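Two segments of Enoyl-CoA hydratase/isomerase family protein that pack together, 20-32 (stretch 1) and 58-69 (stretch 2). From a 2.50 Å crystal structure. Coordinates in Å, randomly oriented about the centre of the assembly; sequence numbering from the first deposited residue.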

# COMPACT_ATOMS: atom_id res chain seq x y z
N THR A 20 -7.00 4.59 9.08
CA THR A 20 -5.78 4.88 9.82
C THR A 20 -5.25 3.58 10.37
O THR A 20 -5.96 2.92 11.14
CB THR A 20 -5.99 5.85 10.96
OG1 THR A 20 -6.54 7.07 10.44
CG2 THR A 20 -4.66 6.16 11.61
N LEU A 21 -4.08 3.15 9.90
CA LEU A 21 -3.52 1.94 10.44
C LEU A 21 -2.85 2.33 11.73
O LEU A 21 -2.17 3.35 11.80
CB LEU A 21 -2.49 1.37 9.47
CG LEU A 21 -1.65 0.15 9.89
CD1 LEU A 21 -2.47 -1.09 10.37
CD2 LEU A 21 -0.66 -0.20 8.78
N ASN A 22 -3.06 1.52 12.75
CA ASN A 22 -2.43 1.74 14.04
C ASN A 22 -2.16 0.41 14.79
O ASN A 22 -3.00 -0.08 15.57
CB ASN A 22 -3.30 2.71 14.84
CG ASN A 22 -2.77 2.97 16.22
OD1 ASN A 22 -1.60 2.70 16.53
ND2 ASN A 22 -3.62 3.49 17.07
N ASN A 23 -1.00 -0.17 14.53
CA ASN A 23 -0.65 -1.48 15.07
C ASN A 23 0.76 -1.47 15.72
O ASN A 23 1.77 -1.56 15.02
CB ASN A 23 -0.69 -2.51 13.94
CG ASN A 23 -0.35 -3.92 14.43
OD1 ASN A 23 -0.69 -4.27 15.56
ND2 ASN A 23 0.30 -4.73 13.59
N GLY A 24 0.83 -1.35 17.04
CA GLY A 24 2.12 -1.33 17.71
C GLY A 24 3.12 -0.28 17.21
O GLY A 24 2.75 0.73 16.66
N LYS A 25 4.41 -0.56 17.37
CA LYS A 25 5.48 0.43 17.14
C LYS A 25 5.68 0.79 15.66
O LYS A 25 5.98 1.93 15.35
CB LYS A 25 6.79 -0.13 17.76
CG LYS A 25 7.82 0.90 18.32
CD LYS A 25 7.65 1.13 19.88
CE LYS A 25 7.85 2.66 20.21
NZ LYS A 25 7.84 2.99 21.66
N VAL A 26 5.53 -0.17 14.74
CA VAL A 26 5.94 0.06 13.33
C VAL A 26 4.83 -0.24 12.30
O VAL A 26 5.12 -0.43 11.08
CB VAL A 26 7.19 -0.81 12.97
CG1 VAL A 26 8.47 -0.27 13.69
CG2 VAL A 26 6.96 -2.30 13.27
N ASN A 27 3.58 -0.32 12.78
CA ASN A 27 2.45 -0.69 11.97
C ASN A 27 2.68 -1.99 11.17
O ASN A 27 2.38 -2.05 9.98
CB ASN A 27 2.06 0.45 11.03
CG ASN A 27 1.29 1.58 11.72
OD1 ASN A 27 0.65 1.37 12.74
ND2 ASN A 27 1.27 2.76 11.10
N ALA A 28 3.19 -3.04 11.80
CA ALA A 28 3.36 -4.28 11.07
C ALA A 28 2.04 -4.73 10.43
O ALA A 28 0.96 -4.48 10.97
CB ALA A 28 3.93 -5.37 11.98
N ILE A 29 2.12 -5.39 9.28
CA ILE A 29 0.99 -5.92 8.60
C ILE A 29 0.85 -7.34 9.11
O ILE A 29 1.61 -8.23 8.74
CB ILE A 29 1.18 -5.86 7.05
CG1 ILE A 29 1.61 -4.46 6.60
CG2 ILE A 29 -0.08 -6.31 6.30
CD1 ILE A 29 0.68 -3.29 7.04
N SER A 30 -0.12 -7.54 10.00
CA SER A 30 -0.38 -8.86 10.59
C SER A 30 -1.62 -9.42 9.91
O SER A 30 -2.23 -8.73 9.11
CB SER A 30 -0.65 -8.70 12.07
OG SER A 30 -1.78 -7.85 12.30
N PRO A 31 -1.96 -10.71 10.20
CA PRO A 31 -3.28 -11.23 9.71
C PRO A 31 -4.51 -10.41 10.14
O PRO A 31 -5.40 -10.17 9.33
CB PRO A 31 -3.31 -12.64 10.27
CG PRO A 31 -1.82 -13.07 10.26
CD PRO A 31 -1.07 -11.80 10.67
N ASP A 32 -4.52 -9.94 11.37
CA ASP A 32 -5.60 -9.09 11.89
C ASP A 32 -5.65 -7.76 11.15
O ASP A 32 -6.72 -7.31 10.78
CB ASP A 32 -5.35 -8.80 13.37
CG ASP A 32 -5.61 -10.01 14.29
OD1 ASP A 32 -6.08 -11.09 13.84
OD2 ASP A 32 -5.29 -9.87 15.51
N GLY A 58 5.25 9.52 11.64
CA GLY A 58 6.55 9.02 11.34
C GLY A 58 6.55 7.65 10.68
O GLY A 58 7.61 7.17 10.31
N ILE A 59 5.39 7.00 10.55
CA ILE A 59 5.39 5.66 9.94
C ILE A 59 4.06 5.24 9.22
O ILE A 59 2.98 5.18 9.86
CB ILE A 59 5.80 4.58 10.96
CG1 ILE A 59 5.89 3.23 10.31
CG2 ILE A 59 4.83 4.53 12.13
CD1 ILE A 59 7.27 2.68 10.29
N LEU A 60 4.17 4.89 7.93
CA LEU A 60 3.10 4.18 7.22
C LEU A 60 3.04 2.72 7.66
O LEU A 60 2.01 2.26 8.27
CB LEU A 60 3.22 4.29 5.69
CG LEU A 60 2.15 3.47 4.93
CD1 LEU A 60 0.75 3.90 5.36
CD2 LEU A 60 2.32 3.57 3.36
N SER A 61 4.12 1.98 7.41
CA SER A 61 4.22 0.61 7.89
C SER A 61 5.61 0.10 7.60
O SER A 61 6.17 0.42 6.56
CB SER A 61 3.20 -0.29 7.24
OG SER A 61 3.45 -1.63 7.55
N GLY A 62 6.17 -0.69 8.52
CA GLY A 62 7.51 -1.26 8.38
C GLY A 62 7.40 -2.61 7.70
O GLY A 62 8.40 -3.30 7.55
N GLY A 63 6.19 -3.02 7.30
CA GLY A 63 6.04 -4.25 6.54
C GLY A 63 5.31 -5.35 7.30
O GLY A 63 4.75 -5.07 8.36
N TYR A 64 5.37 -6.57 6.76
CA TYR A 64 4.67 -7.72 7.32
C TYR A 64 5.19 -7.98 8.70
O TYR A 64 6.37 -7.69 9.01
CB TYR A 64 4.95 -8.95 6.47
CG TYR A 64 4.12 -9.09 5.21
CD1 TYR A 64 2.73 -9.09 5.27
CD2 TYR A 64 4.72 -9.25 3.95
CE1 TYR A 64 1.94 -9.25 4.13
CE2 TYR A 64 3.95 -9.39 2.79
CZ TYR A 64 2.54 -9.41 2.91
OH TYR A 64 1.71 -9.52 1.81
N ASP A 65 4.28 -8.45 9.56
CA ASP A 65 4.62 -8.88 10.92
C ASP A 65 5.61 -10.05 10.85
O ASP A 65 5.26 -11.15 10.38
CB ASP A 65 3.36 -9.36 11.64
CG ASP A 65 3.56 -9.50 13.15
OD1 ASP A 65 4.68 -9.79 13.61
OD2 ASP A 65 2.59 -9.31 13.88
N LEU A 66 6.83 -9.82 11.32
CA LEU A 66 7.95 -10.78 11.23
C LEU A 66 7.72 -11.97 12.14
O LEU A 66 8.04 -13.12 11.81
CB LEU A 66 9.24 -10.08 11.65
CG LEU A 66 10.34 -9.73 10.63
CD1 LEU A 66 11.34 -10.92 10.65
CD2 LEU A 66 9.85 -9.36 9.15
N LYS A 67 7.15 -11.68 13.30
CA LYS A 67 6.74 -12.70 14.23
C LYS A 67 5.83 -13.74 13.54
O LYS A 67 6.15 -14.91 13.54
CB LYS A 67 6.11 -12.01 15.45
CG LYS A 67 5.91 -12.91 16.67
CD LYS A 67 4.51 -13.59 16.66
CE LYS A 67 4.29 -14.49 17.91
NZ LYS A 67 4.93 -13.88 19.15
N VAL A 68 4.74 -13.31 12.89
CA VAL A 68 3.92 -14.24 12.10
C VAL A 68 4.68 -14.93 10.98
O VAL A 68 4.50 -16.14 10.78
CB VAL A 68 2.63 -13.59 11.51
CG1 VAL A 68 1.86 -14.56 10.57
CG2 VAL A 68 1.75 -13.14 12.60
N MSE A 69 5.52 -14.17 10.27
CA MSE A 69 6.28 -14.68 9.11
C MSE A 69 7.20 -15.84 9.44
O MSE A 69 7.35 -16.79 8.66
CB MSE A 69 7.09 -13.55 8.45
CG MSE A 69 6.20 -12.57 7.61
SE MSE A 69 5.57 -13.34 5.92
CE MSE A 69 7.26 -14.05 5.32
O HOH W 1 1.44 -7.16 14.49

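This is a contact between two mostly irregular chain segments, held chiefly by hydrogen bonds to backbone carbonyls and finished by small apolar contacts.

The backbones meet most regularly at Ile29 and Tyr64, which form a single beta bridge with their CA atoms 4.3 Å apart. Ile29 N donates to Gly63 O at 2.8 Å, and Asp65 N donates to Ile29 O, also at 2.8 Å. Ile29 thus uses both its amide and its carbonyl. A CA-H...O contact lies beside each bond: Ala28 CA is 3.1 Å from Gly63 O, and Tyr64 CA is 3.4 Å from Ile29 O.

A further backbone bond runs from Gly62 N to Val26 O, 2.8 Å. Gly62 suits this close approach. A CB modelled there would lie 3.4 Å from Val26 CB, which is tight.

Asn27 and Ser61 add side-chain bonds. Asn27 ND2 donates to Leu60 O at 3.0 Å, and Ser61 OG donates to Asn27 O at 2.7 Å. Both side chains also brace their own segments. Asn27 OD1 accepts from Asn23 N at 2.9 Å, and Ser61 OG accepts from Gly63 N at 3.1 Å. Each therefore links its own segment to the partner segment.

One water extends the polar network. The water O accepts from Asn23 ND2 at 2.8 Å and donates to Asp65 OD2 at 2.5 Å, linking two side chains that do not touch directly.

Apolar groups fill in around these bonds. Ile29 CB lies 4.0 Å from Tyr64 CD1, while Ile29 O sits at the edge of the tyrosine ring. Ala28 CB packs 3.7 Å from Asp65 CA. Where the two helices begin, Pro31 CD meets Val68 CG2 at 3.7 Å. Together the two segments bury 589 Å², both sides summed.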